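Local coordinates for RNA-dependent RNA polymerase (Farallon virus, PDB 6DX5), which probably replicates and transcribes viral RNA in its full-length form, this piece being its N-terminal OTU-type cysteine protease domain, associated with deubiquitinase activity, at residues A[29-34]-A[172-177]. Numbering follows the deposited sequence.
Sequences IRVKGD and GAHFDA
An antiparallel edge-strand pairing that gives way to side-chain bonding joins I29 to A177 and V31 to D176, where strand 26-29, outermost in the sheet within this chain, lies beside strand 174-180. I29 and A177 form a hydrogen-bonded pair: I29 N reaches A177 O at 2.8 Å, and A177 N returns to I29 O at 3.0 Å. Beyond R30 the carboxylate of D176 takes over. The first torsion of D176 sets its CG anti to the carbonyl carbon (chi1 -73°). D176 OD2 accepts V31 N at 2.9 Å in a nearly straight bond (163°). H174 NE2 gives D176 OD2 a more bent bond of 2.8 Å (143°), the two donors arriving from opposite faces of the carboxylate plane. In the OTU cysteine protease fold a histidine and an acidic residue ordinarily accompany the nucleophilic cysteine; H174, its side chain touching C37 of helix 37-47, and D176 are consistent with that arrangement. The imidazole is also bordered by the K32 and G33 backbone, H174 CE1 lying 3.6 Å from G33 CA, while water joins H174 ND1 to D34 O. A second water links D176 OD1 to R30 NH1, and R28 makes a salt bridge to the same OD1.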
ATOM      1  N   ILE A  29     -15.881  14.816 -10.050  1.00 23.58           N
ATOM      2  CA  ILE A  29     -15.593  15.489 -11.319  1.00 22.98           C
ATOM      3  C   ILE A  29     -14.688  14.562 -12.116  1.00 23.85           C
ATOM      4  O   ILE A  29     -13.584  14.229 -11.680  1.00 18.86           O
ATOM      5  CB  ILE A  29     -14.951  16.871 -11.125  1.00 25.12           C
ATOM      6  CG1 ILE A  29     -15.881  17.783 -10.313  1.00 33.80           C
ATOM      7  CG2 ILE A  29     -14.700  17.534 -12.468  1.00 26.89           C
ATOM      8  CD1 ILE A  29     -15.607  17.759  -8.844  1.00 40.01           C
ATOM      9  N   ARG A  30     -15.195  14.082 -13.249  1.00 25.57           N
ATOM     10  CA  ARG A  30     -14.447  13.159 -14.104  1.00 23.34           C
ATOM     11  C   ARG A  30     -13.346  13.875 -14.871  1.00 22.52           C
ATOM     12  O   ARG A  30     -13.569  14.965 -15.399  1.00 20.38           O
ATOM     13  CB  ARG A  30     -15.400  12.500 -15.103  1.00 21.86           C
ATOM     14  CG  ARG A  30     -16.528  11.745 -14.459  1.00 24.97           C
ATOM     15  CD  ARG A  30     -17.342  11.016 -15.526  1.00 25.93           C
ATOM     16  NE  ARG A  30     -18.567  10.434 -14.972  1.00 28.42           N
ATOM     17  CZ  ARG A  30     -18.652   9.187 -14.527  1.00 33.19           C
ATOM     18  NH1 ARG A  30     -17.576   8.404 -14.542  1.00 30.11           N
ATOM     19  NH2 ARG A  30     -19.800   8.730 -14.081  1.00 32.29           N
ATOM     20  N   VAL A  31     -12.162  13.247 -14.959  1.00 22.93           N
ATOM     21  CA  VAL A  31     -11.040  13.783 -15.735  1.00 23.88           C
ATOM     22  C   VAL A  31     -10.764  12.797 -16.854  1.00 25.75           C
ATOM     23  O   VAL A  31     -11.278  11.686 -16.845  1.00 24.08           O
ATOM     24  CB  VAL A  31      -9.780  14.032 -14.879  1.00 20.93           C
ATOM     25  CG1 VAL A  31     -10.144  14.996 -13.725  1.00 17.22           C
ATOM     26  CG2 VAL A  31      -9.298  12.718 -14.312  1.00 17.66           C
ATOM     27  N   LYS A  32      -9.990  13.231 -17.855  1.00 22.26           N
ATOM     28  CA  LYS A  32      -9.703  12.379 -19.011  1.00 28.25           C
ATOM     29  C   LYS A  32      -9.147  11.025 -18.563  1.00 33.32           C
ATOM     30  O   LYS A  32      -8.365  10.956 -17.617  1.00 25.89           O
ATOM     31  CB  LYS A  32      -8.700  13.104 -19.910  1.00 29.92           C
ATOM     32  CG  LYS A  32      -8.449  12.483 -21.281  1.00 32.44           C
ATOM     33  CD  LYS A  32      -7.364  13.330 -21.931  1.00 35.25           C
ATOM     34  CE  LYS A  32      -7.028  12.890 -23.336  1.00 46.00           C
ATOM     35  NZ  LYS A  32      -8.246  13.046 -24.158  1.00 56.17           N
ATOM     36  N   GLY A  33      -9.573   9.934 -19.220  1.00 34.72           N
ATOM     37  CA  GLY A  33      -9.103   8.621 -18.803  1.00 32.16           C
ATOM     38  C   GLY A  33      -7.800   8.149 -19.447  1.00 34.93           C
ATOM     39  O   GLY A  33      -7.769   7.106 -20.091  1.00 42.07           O
ATOM     40  N   ASP A  34      -6.722   8.881 -19.321  1.00 33.63           N
ATOM     41  CA  ASP A  34      -5.422   8.395 -19.776  1.00 36.88           C
ATOM     42  C   ASP A  34      -4.537   8.145 -18.544  1.00 34.38           C
ATOM     43  O   ASP A  34      -5.014   8.188 -17.398  1.00 38.17           O
ATOM     44  CB  ASP A  34      -4.795   9.379 -20.781  1.00 41.10           C
ATOM     45  CG  ASP A  34      -4.640  10.820 -20.221  1.00 40.36           C
ATOM     46  OD1 ASP A  34      -4.393  11.775 -21.019  1.00 43.66           O
ATOM     47  OD2 ASP A  34      -4.744  11.009 -18.990  1.00 35.31           O
ATOM     48  N   GLY A 172     -10.354   1.221  -9.483  1.00 29.37           N
ATOM     49  CA  GLY A 172      -9.296   0.479 -10.164  1.00 33.39           C
ATOM     50  C   GLY A 172      -8.072   1.332 -10.520  1.00 36.54           C
ATOM     51  O   GLY A 172      -7.354   1.892  -9.662  1.00 31.21           O
ATOM     52  N   ALA A 173      -7.777   1.398 -11.809  1.00 35.58           N
ATOM     53  CA  ALA A 173      -6.643   2.197 -12.251  1.00 32.27           C
ATOM     54  C   ALA A 173      -6.994   3.672 -12.406  1.00 34.89           C
ATOM     55  O   ALA A 173      -6.086   4.484 -12.560  1.00 30.68           O
ATOM     56  CB  ALA A 173      -6.106   1.679 -13.588  1.00 29.53           C
ATOM     57  N   HIS A 174      -8.273   4.055 -12.333  1.00 30.71           N
ATOM     58  CA  HIS A 174      -8.653   5.396 -12.734  1.00 28.73           C
ATOM     59  C   HIS A 174      -8.874   6.325 -11.535  1.00 25.55           C
ATOM     60  O   HIS A 174      -9.553   5.965 -10.581  1.00 28.22           O
ATOM     61  CB  HIS A 174      -9.925   5.368 -13.623  1.00 23.54           C
ATOM     62  CG  HIS A 174     -10.265   6.717 -14.155  1.00 34.37           C
ATOM     63  ND1 HIS A 174      -9.461   7.372 -15.057  1.00 34.24           N
ATOM     64  CD2 HIS A 174     -11.211   7.617 -13.784  1.00 36.19           C
ATOM     65  CE1 HIS A 174      -9.947   8.589 -15.287  1.00 33.50           C
ATOM     66  NE2 HIS A 174     -11.009   8.765 -14.523  1.00 31.74           N
ATOM     67  N   PHE A 175      -8.383   7.563 -11.639  1.00 22.01           N
ATOM     68  CA  PHE A 175      -8.571   8.582 -10.609  1.00 20.36           C
ATOM     69  C   PHE A 175      -9.469   9.694 -11.137  1.00 19.41           C
ATOM     70  O   PHE A 175      -9.296  10.134 -12.276  1.00 25.32           O
ATOM     71  CB  PHE A 175      -7.231   9.218 -10.169  1.00 18.09           C
ATOM     72  CG  PHE A 175      -6.238   8.249  -9.545  1.00 21.64           C
ATOM     73  CD1 PHE A 175      -6.135   8.144  -8.148  1.00 24.45           C
ATOM     74  CD2 PHE A 175      -5.327   7.538 -10.332  1.00 23.47           C
ATOM     75  CE1 PHE A 175      -5.178   7.308  -7.530  1.00 22.11           C
ATOM     76  CE2 PHE A 175      -4.362   6.659  -9.738  1.00 20.66           C
ATOM     77  CZ  PHE A 175      -4.287   6.551  -8.324  1.00 20.49           C
ATOM     78  N   ASP A 176     -10.421  10.173 -10.309  1.00 19.67           N
ATOM     79  CA  ASP A 176     -11.187  11.402 -10.581  1.00 17.33           C
ATOM     80  C   ASP A 176     -11.090  12.341  -9.365  1.00 20.77           C
ATOM     81  O   ASP A 176     -10.643  11.936  -8.276  1.00 20.18           O
ATOM     82  CB  ASP A 176     -12.674  11.092 -10.883  1.00 19.10           C
ATOM     83  CG  ASP A 176     -12.896  10.456 -12.260  1.00 33.92           C
ATOM     84  OD1 ASP A 176     -13.775   9.537 -12.350  1.00 39.15           O
ATOM     85  OD2 ASP A 176     -12.251  10.913 -13.285  1.00 29.58           O
ATOM     86  N   ALA A 177     -11.564  13.592  -9.529  1.00 16.99           N
ATOM     87  CA  ALA A 177     -11.549  14.568  -8.435  1.00 22.38           C
ATOM     88  C   ALA A 177     -12.845  14.493  -7.644  1.00 23.95           C
ATOM     89  O   ALA A 177     -13.880  14.095  -8.187  1.00 21.81           O
ATOM     90  CB  ALA A 177     -11.350  15.978  -8.987  1.00 18.04           C
TER
HETATM   91  O   HOH W   1     -14.588   8.806 -14.692  1.00 40.67           O
HETATM   92  O   HOH W   2      -7.466   6.618 -16.559  1.00 40.87           O